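Exopolyphosphatase (Cytophaga hutchinsonii, PDB 3MDQ) probably releases terminal phosphate from inorganic polyphosphate by hydrolysis, as a member of the Ppx/GppA family within the actin-like ATPase clan. Local coordinates at residues Phe145-Gln157 / Leu192-Pro204. Residues are numbered along the deposited sequence; the frame is centred on the assembly and turned at random. Where two conformers were deposited one is given.
Sequences FIIGNKNEILWKQ and LVPLEKAINTWRP
W155 turns its CG anti to the backbone N (chi1 173°) and L195 does the same from the facing helix (chi1 173°), which brings the indole of W155 down on A198 and the two methyls of L195 between that indole and the F145 ring. The contact lays helix 193-202 on a β-hairpin whose strand 153-159 forms one edge of a mixed six-stranded sheet of this actin-like ATPase fold; the helix runs within 9° of parallel to strand 145-148. A classic bulge, in which L154 and W155 both face I147, lets these two consecutive residues turn toward the helix. A198 CB sits over the face of the W155 five-membered ring, 3.4 Å from its centroid, a close CH-pi contact. L195 CD1 meets W155 CZ3 at 3.7 Å and also borders F145, while CD2 lies over the centre of the F145 ring. With an alanine at W155, A198 CB is likely to lose the ring face it packs on and L195 CD1 its indole contact, opening a gap between hairpin and helix. I147 reaches the helix with CD1, 3.9 Å from A198 CB, and also touches L134 of strand 133-138. Helix 267-286 adds V283 against F145. At the C-terminal end of the helix, the W202 indole takes L154 over one face, with L154 CB 3.9 Å from the centroid of the six-membered ring and L154 CD1 3.7 Å from W202 CE3.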
ATOM      1  N   PHE A 145       9.398   3.318   2.152  1.00  8.93           N
ATOM      2  CA  PHE A 145      10.212   2.653   3.131  1.00  7.84           C
ATOM      3  C   PHE A 145      10.415   3.581   4.306  1.00  8.53           C
ATOM      4  O   PHE A 145      10.689   4.787   4.107  1.00  9.02           O
ATOM      5  CB  PHE A 145      11.564   2.308   2.563  1.00  7.97           C
ATOM      6  CG  PHE A 145      11.541   1.274   1.466  1.00  8.25           C
ATOM      7  CD1 PHE A 145      11.517  -0.060   1.765  1.00  9.81           C
ATOM      8  CD2 PHE A 145      11.582   1.666   0.144  1.00 11.04           C
ATOM      9  CE1 PHE A 145      11.496  -1.002   0.757  1.00  9.27           C
ATOM     10  CE2 PHE A 145      11.589   0.726  -0.854  1.00  9.64           C
ATOM     11  CZ  PHE A 145      11.559  -0.596  -0.559  1.00  9.36           C
ATOM     12  N   ILE A 146      10.246   3.051   5.520  1.00  7.94           N
ATOM     13  CA  ILE A 146      10.427   3.823   6.734  1.00  7.96           C
ATOM     14  C   ILE A 146      11.250   3.021   7.749  1.00  8.83           C
ATOM     15  O   ILE A 146      10.946   1.826   7.973  1.00  8.88           O
ATOM     16  CB  ILE A 146       9.087   4.205   7.408  1.00  7.68           C
ATOM     17  CG1 ILE A 146       8.077   4.795   6.418  1.00  9.92           C
ATOM     18  CG2 ILE A 146       9.334   5.162   8.600  1.00  9.27           C
ATOM     19  CD1 ILE A 146       7.097   3.795   5.883  1.00  8.82           C
ATOM     20  N   ILE A 147      12.276   3.636   8.353  1.00  7.79           N
ATOM     21  CA  ILE A 147      13.022   3.015   9.423  1.00  7.47           C
ATOM     22  C   ILE A 147      12.669   3.722  10.713  1.00  8.05           C
ATOM     23  O   ILE A 147      12.779   4.921  10.768  1.00  9.01           O
ATOM     24  CB  ILE A 147      14.522   3.024   9.178  1.00  8.49           C
ATOM     25  CG1 ILE A 147      14.884   2.212   7.937  1.00  9.61           C
ATOM     26  CG2 ILE A 147      15.298   2.517  10.419  1.00 11.02           C
ATOM     27  CD1 ILE A 147      16.331   2.302   7.485  1.00 11.69           C
ATOM     28  N   GLY A 148      12.191   2.974  11.702  1.00  9.50           N
ATOM     29  CA  GLY A 148      11.806   3.574  12.966  1.00  9.91           C
ATOM     30  C   GLY A 148      11.434   2.567  14.011  1.00  9.92           C
ATOM     31  O   GLY A 148      11.738   1.371  13.904  1.00 10.45           O
ATOM     32  N   ASN A 149      10.757   3.054  15.054  1.00 10.84           N
ATOM     33  CA  ASN A 149      10.317   2.208  16.180  1.00 10.26           C
ATOM     34  C   ASN A 149       9.037   2.761  16.728  1.00 11.25           C
ATOM     35  O   ASN A 149       8.360   3.471  16.029  1.00 10.89           O
ATOM     36  CB  ASN A 149      11.434   2.101  17.232  1.00 11.31           C
ATOM     37  CG  ASN A 149      11.845   3.459  17.786  1.00 11.72           C
ATOM     38  OD1 ASN A 149      11.067   4.401  17.824  1.00 12.10           O
ATOM     39  ND2 ASN A 149      13.085   3.545  18.252  1.00 19.59           N
ATOM     40  N   LYS A 150       8.664   2.419  17.967  1.00 11.57           N
ATOM     41  CA  LYS A 150       7.364   2.784  18.475  1.00 12.80           C
ATOM     42  C   LYS A 150       7.160   4.276  18.605  1.00 15.03           C
ATOM     43  O   LYS A 150       6.006   4.742  18.618  1.00 19.69           O
ATOM     44  CB  LYS A 150       7.078   2.130  19.846  1.00 13.94           C
ATOM     45  CG  LYS A 150       7.870   2.676  21.012  1.00 18.62           C
ATOM     46  CD  LYS A 150       7.354   2.028  22.314  1.00 22.93           C
ATOM     47  CE  LYS A 150       8.059   2.574  23.546  1.00 31.34           C
ATOM     48  NZ  LYS A 150       7.587   1.856  24.769  1.00 37.43           N
ATOM     49  N   ASN A 151       8.280   4.996  18.757  0.50 15.64           N
ATOM     50  CA  ASN A 151       8.287   6.440  19.063  0.50 19.11           C
ATOM     51  C   ASN A 151       8.749   7.404  17.949  0.50 16.86           C
ATOM     52  O   ASN A 151       8.384   8.591  17.947  0.50 11.73           O
ATOM     53  CB  ASN A 151       9.199   6.677  20.266  0.50 19.62           C
ATOM     54  CG  ASN A 151       8.687   6.016  21.542  0.50 22.48           C
ATOM     55  OD1 ASN A 151       9.375   5.186  22.141  0.50 26.02           O
ATOM     56  ND2 ASN A 151       7.487   6.377  21.958  0.50 31.01           N
ATOM     57  N   GLU A 152       9.561   6.911  17.019  1.00 12.49           N
ATOM     58  CA  GLU A 152      10.371   7.764  16.175  1.00 14.08           C
ATOM     59  C   GLU A 152      10.414   7.214  14.758  1.00 11.65           C
ATOM     60  O   GLU A 152      10.437   5.998  14.566  1.00 12.10           O
ATOM     61  CB  GLU A 152      11.837   7.763  16.624  1.00 17.79           C
ATOM     62  CG  GLU A 152      12.329   8.690  17.696  1.00 31.36           C
ATOM     63  CD  GLU A 152      13.880   8.551  17.810  1.00 20.12           C
ATOM     64  OE1 GLU A 152      14.348   7.543  18.381  1.00 37.26           O
ATOM     65  OE2 GLU A 152      14.580   9.397  17.239  1.00 32.00           O
ATOM     66  N   ILE A 153      10.520   8.131  13.802  1.00 11.12           N
ATOM     67  CA  ILE A 153      10.976   7.825  12.450  1.00 11.75           C
ATOM     68  C   ILE A 153      12.400   8.328  12.325  1.00 11.59           C
ATOM     69  O   ILE A 153      12.686   9.529  12.471  1.00 13.13           O
ATOM     70  CB  ILE A 153      10.070   8.453  11.377  1.00 10.17           C
ATOM     71  CG1 ILE A 153       8.683   7.786  11.434  1.00 12.33           C
ATOM     72  CG2 ILE A 153      10.773   8.362  10.009  1.00 11.72           C
ATOM     73  CD1 ILE A 153       7.628   8.460  10.546  1.00 17.63           C
ATOM     74  N   LEU A 154      13.304   7.401  12.035  1.00 10.40           N
ATOM     75  CA  LEU A 154      14.703   7.692  11.828  1.00  8.97           C
ATOM     76  C   LEU A 154      15.040   8.108  10.411  1.00 10.56           C
ATOM     77  O   LEU A 154      15.910   8.952  10.181  1.00 10.84           O
ATOM     78  CB  LEU A 154      15.517   6.461  12.240  1.00 11.08           C
ATOM     79  CG  LEU A 154      15.348   6.038  13.714  1.00 12.16           C
ATOM     80  CD1 LEU A 154      16.015   4.662  14.019  1.00 19.17           C
ATOM     81  CD2 LEU A 154      15.924   7.116  14.660  1.00 16.79           C
ATOM     82  N   TRP A 155      14.331   7.521   9.443  1.00  9.32           N
ATOM     83  CA  TRP A 155      14.568   7.779   8.045  1.00  9.01           C
ATOM     84  C   TRP A 155      13.315   7.330   7.283  1.00 10.59           C
ATOM     85  O   TRP A 155      12.667   6.336   7.653  1.00  9.96           O
ATOM     86  CB  TRP A 155      15.788   7.010   7.527  1.00  9.93           C
ATOM     87  CG  TRP A 155      16.030   7.063   6.067  1.00 11.24           C
ATOM     88  CD1 TRP A 155      16.791   7.977   5.379  1.00 15.20           C
ATOM     89  CD2 TRP A 155      15.535   6.138   5.094  1.00 11.85           C
ATOM     90  NE1 TRP A 155      16.803   7.647   4.036  1.00 12.67           N
ATOM     91  CE2 TRP A 155      16.054   6.527   3.838  1.00 11.22           C
ATOM     92  CE3 TRP A 155      14.737   4.993   5.176  1.00 10.93           C
ATOM     93  CZ2 TRP A 155      15.742   5.837   2.657  1.00 11.13           C
ATOM     94  CZ3 TRP A 155      14.458   4.296   4.021  1.00  9.80           C
ATOM     95  CH2 TRP A 155      14.967   4.725   2.778  1.00 11.64           C
ATOM     96  N   LYS A 156      13.000   8.028   6.211  1.00 10.78           N
ATOM     97  CA  LYS A 156      11.941   7.531   5.304  1.00  9.87           C
ATOM     98  C   LYS A 156      12.173   8.027   3.905  1.00  8.90           C
ATOM     99  O   LYS A 156      12.756   9.097   3.694  1.00 11.39           O
ATOM    100  CB  LYS A 156      10.542   7.920   5.754  1.00 10.53           C
ATOM    101  CG  LYS A 156      10.078   9.359   5.527  1.00 13.38           C
ATOM    102  CD  LYS A 156      10.864  10.373   6.262  1.00 14.28           C
ATOM    103  CE  LYS A 156      10.364  11.782   5.950  1.00 19.91           C
ATOM    104  NZ  LYS A 156      10.896  12.821   6.901  1.00 19.22           N
ATOM    105  N   GLN A 157      11.710   7.259   2.915  1.00 10.00           N
ATOM    106  CA  GLN A 157      11.814   7.682   1.522  1.00  9.27           C
ATOM    107  C   GLN A 157      10.787   6.927   0.698  1.00 10.37           C
ATOM    108  O   GLN A 157      10.546   5.741   0.924  1.00 10.11           O
ATOM    109  CB  GLN A 157      13.235   7.471   0.986  1.00  9.29           C
ATOM    110  CG  GLN A 157      13.455   8.137  -0.356  1.00 13.62           C
ATOM    111  CD  GLN A 157      14.901   8.479  -0.639  1.00 13.69           C
ATOM    112  OE1 GLN A 157      15.721   8.634   0.285  1.00 19.04           O
ATOM    113  NE2 GLN A 157      15.226   8.602  -1.926  1.00 19.54           N
ATOM    114  N   LEU A 192      17.552   1.698  -5.470  1.00 11.55           N
ATOM    115  CA  LEU A 192      17.467   1.596  -4.000  1.00 11.88           C
ATOM    116  C   LEU A 192      18.721   1.967  -3.243  1.00 10.13           C
ATOM    117  O   LEU A 192      18.846   1.700  -2.058  1.00 10.92           O
ATOM    118  CB  LEU A 192      16.970   0.205  -3.591  1.00 11.96           C
ATOM    119  CG  LEU A 192      15.567  -0.117  -4.086  1.00 12.46           C
ATOM    120  CD1 LEU A 192      15.313  -1.565  -3.679  1.00 15.54           C
ATOM    121  CD2 LEU A 192      14.531   0.846  -3.509  1.00 14.71           C
ATOM    122  N   VAL A 193      19.666   2.636  -3.902  1.00 10.49           N
ATOM    123  CA  VAL A 193      20.872   3.048  -3.205  1.00 10.60           C
ATOM    124  C   VAL A 193      20.616   3.831  -1.917  1.00 12.64           C
ATOM    125  O   VAL A 193      21.228   3.541  -0.918  1.00 11.76           O
ATOM    126  CB  VAL A 193      21.863   3.805  -4.158  1.00 11.73           C
ATOM    127  CG1 VAL A 193      23.067   4.323  -3.364  1.00 15.82           C
ATOM    128  CG2 VAL A 193      22.381   2.815  -5.202  1.00 12.67           C
ATOM    129  N   PRO A 194      19.649   4.758  -1.916  1.00 11.31           N
ATOM    130  CA  PRO A 194      19.418   5.516  -0.673  1.00 10.47           C
ATOM    131  C   PRO A 194      18.883   4.597   0.433  1.00 12.00           C
ATOM    132  O   PRO A 194      19.143   4.819   1.600  1.00 10.89           O
ATOM    133  CB  PRO A 194      18.393   6.557  -1.095  1.00 11.90           C
ATOM    134  CG  PRO A 194      18.628   6.721  -2.573  1.00 15.07           C
ATOM    135  CD  PRO A 194      18.949   5.363  -3.065  1.00 12.78           C
ATOM    136  N   LEU A 195      18.146   3.553   0.044  1.00 10.38           N
ATOM    137  CA  LEU A 195      17.680   2.583   1.021  1.00  9.34           C
ATOM    138  C   LEU A 195      18.833   1.768   1.597  1.00 10.43           C
ATOM    139  O   LEU A 195      18.927   1.576   2.820  1.00 11.41           O
ATOM    140  CB  LEU A 195      16.602   1.681   0.433  1.00  8.33           C
ATOM    141  CG  LEU A 195      16.169   0.533   1.329  1.00  9.08           C
ATOM    142  CD1 LEU A 195      15.402   1.034   2.583  1.00 11.56           C
ATOM    143  CD2 LEU A 195      15.270  -0.416   0.551  1.00 12.14           C
ATOM    144  N   GLU A 196      19.758   1.338   0.742  1.00 10.78           N
ATOM    145  CA  GLU A 196      20.892   0.592   1.214  1.00 12.92           C
ATOM    146  C   GLU A 196      21.692   1.415   2.232  1.00 12.34           C
ATOM    147  O   GLU A 196      22.143   0.902   3.275  1.00 11.62           O
ATOM    148  CB  GLU A 196      21.832   0.248   0.064  1.00 14.49           C
ATOM    149  CG  GLU A 196      21.418  -0.775  -0.867  1.00 16.23           C
ATOM    150  CD  GLU A 196      22.611  -1.035  -1.804  1.00 24.78           C
ATOM    151  OE1 GLU A 196      22.769  -0.306  -2.797  1.00 26.87           O
ATOM    152  OE2 GLU A 196      23.464  -1.879  -1.454  1.00 28.82           O
ATOM    153  N   LYS A 197      21.890   2.689   1.914  1.00  9.98           N
ATOM    154  CA  LYS A 197      22.646   3.582   2.780  1.00 13.03           C
ATOM    155  C   LYS A 197      21.963   3.731   4.126  1.00 12.73           C
ATOM    156  O   LYS A 197      22.613   3.667   5.162  1.00 13.99           O
ATOM    157  CB  LYS A 197      22.869   4.927   2.084  1.00 15.40           C
ATOM    158  CG  LYS A 197      23.891   4.828   0.968  1.00 22.75           C
ATOM    159  CD  LYS A 197      24.117   6.187   0.319  1.00 34.10           C
ATOM    160  CE  LYS A 197      25.150   6.112  -0.795  1.00 32.65           C
ATOM    161  NZ  LYS A 197      25.000   7.290  -1.693  1.00 40.41           N
ATOM    162  N   ALA A 198      20.639   3.938   4.105  1.00  9.47           N
ATOM    163  CA  ALA A 198      19.881   4.058   5.354  1.00 10.24           C
ATOM    164  C   ALA A 198      19.905   2.807   6.213  1.00 11.57           C
ATOM    165  O   ALA A 198      19.971   2.884   7.439  1.00 10.88           O
ATOM    166  CB  ALA A 198      18.449   4.496   5.061  1.00  9.07           C
ATOM    167  N   ILE A 199      19.799   1.657   5.578  1.00  9.93           N
ATOM    168  CA  ILE A 199      19.893   0.394   6.293  1.00  9.38           C
ATOM    169  C   ILE A 199      21.266   0.253   6.945  1.00 11.29           C
ATOM    170  O   ILE A 199      21.391  -0.133   8.124  1.00 12.84           O
ATOM    171  CB  ILE A 199      19.600  -0.809   5.362  1.00  9.77           C
ATOM    172  CG1 ILE A 199      18.120  -0.835   5.002  1.00 10.03           C
ATOM    173  CG2 ILE A 199      20.014  -2.161   6.009  1.00 10.81           C
ATOM    174  CD1 ILE A 199      17.722  -1.854   3.883  1.00 11.37           C
ATOM    175  N   ASN A 200      22.308   0.664   6.233  1.00 12.60           N
ATOM    176  CA  ASN A 200      23.664   0.591   6.815  1.00 12.81           C
ATOM    177  C   ASN A 200      23.844   1.532   7.982  1.00 13.60           C
ATOM    178  O   ASN A 200      24.524   1.207   8.952  1.00 16.40           O
ATOM    179  CB  ASN A 200      24.690   0.907   5.729  1.00 15.93           C
ATOM    180  CG  ASN A 200      24.812  -0.216   4.699  1.00 20.49           C
ATOM    181  OD1 ASN A 200      24.336  -1.331   4.915  1.00 28.25           O
ATOM    182  ND2 ASN A 200      25.463   0.084   3.568  1.00 28.18           N
ATOM    183  N   THR A 201      23.237   2.697   7.894  1.00 11.50           N
ATOM    184  CA  THR A 201      23.287   3.707   8.949  1.00 13.10           C
ATOM    185  C   THR A 201      22.522   3.296  10.201  1.00 15.56           C
ATOM    186  O   THR A 201      23.063   3.341  11.317  1.00 16.70           O
ATOM    187  CB  THR A 201      22.765   5.048   8.440  1.00 16.38           C
ATOM    188  OG1 THR A 201      23.637   5.479   7.398  1.00 18.01           O
ATOM    189  CG2 THR A 201      22.762   6.121   9.535  1.00 20.08           C
ATOM    190  N   TRP A 202      21.270   2.875  10.026  1.00 12.21           N
ATOM    191  CA  TRP A 202      20.402   2.616  11.187  1.00 11.68           C
ATOM    192  C   TRP A 202      20.297   1.156  11.640  1.00 13.56           C
ATOM    193  O   TRP A 202      19.814   0.907  12.787  1.00 14.35           O
ATOM    194  CB  TRP A 202      19.011   3.192  10.918  1.00 11.75           C
ATOM    195  CG  TRP A 202      19.027   4.659  10.703  1.00 11.59           C
ATOM    196  CD1 TRP A 202      18.894   5.330   9.517  1.00 16.13           C
ATOM    197  CD2 TRP A 202      19.261   5.655  11.695  1.00 14.85           C
ATOM    198  NE1 TRP A 202      19.003   6.685   9.710  1.00 19.00           N
ATOM    199  CE2 TRP A 202      19.228   6.909  11.043  1.00 20.05           C
ATOM    200  CE3 TRP A 202      19.482   5.614  13.079  1.00 19.84           C
ATOM    201  CZ2 TRP A 202      19.397   8.109  11.729  1.00 25.34           C
ATOM    202  CZ3 TRP A 202      19.647   6.809  13.761  1.00 28.21           C
ATOM    203  CH2 TRP A 202      19.604   8.042  13.081  1.00 30.27           C
ATOM    204  N   ARG A 203      20.689   0.205  10.786  1.00 13.24           N
ATOM    205  CA  ARG A 203      20.732  -1.236  11.134  1.00 12.86           C
ATOM    206  C   ARG A 203      19.405  -1.795  11.669  1.00 13.62           C
ATOM    207  O   ARG A 203      19.345  -2.365  12.753  1.00 14.70           O
ATOM    208  CB  ARG A 203      21.864  -1.491  12.152  1.00 15.62           C
ATOM    209  CG  ARG A 203      23.246  -1.028  11.674  1.00 17.74           C
ATOM    210  CD  ARG A 203      24.392  -1.599  12.588  1.00 21.47           C
ATOM    211  N   PRO A 204      18.313  -1.645  10.901  1.00 12.65           N
ATOM    212  CA  PRO A 204      17.099  -2.277  11.357  1.00 12.13           C
ATOM    213  C   PRO A 204      17.266  -3.808  11.478  1.00 14.15           C
ATOM    214  O   PRO A 204      17.990  -4.436  10.711  1.00 15.84           O
ATOM    215  CB  PRO A 204      16.083  -1.970  10.227  1.00 11.29           C
ATOM    216  CG  PRO A 204      16.926  -1.676   9.007  1.00 11.67           C
ATOM    217  CD  PRO A 204      18.220  -1.108   9.529  1.00 14.38           C
TER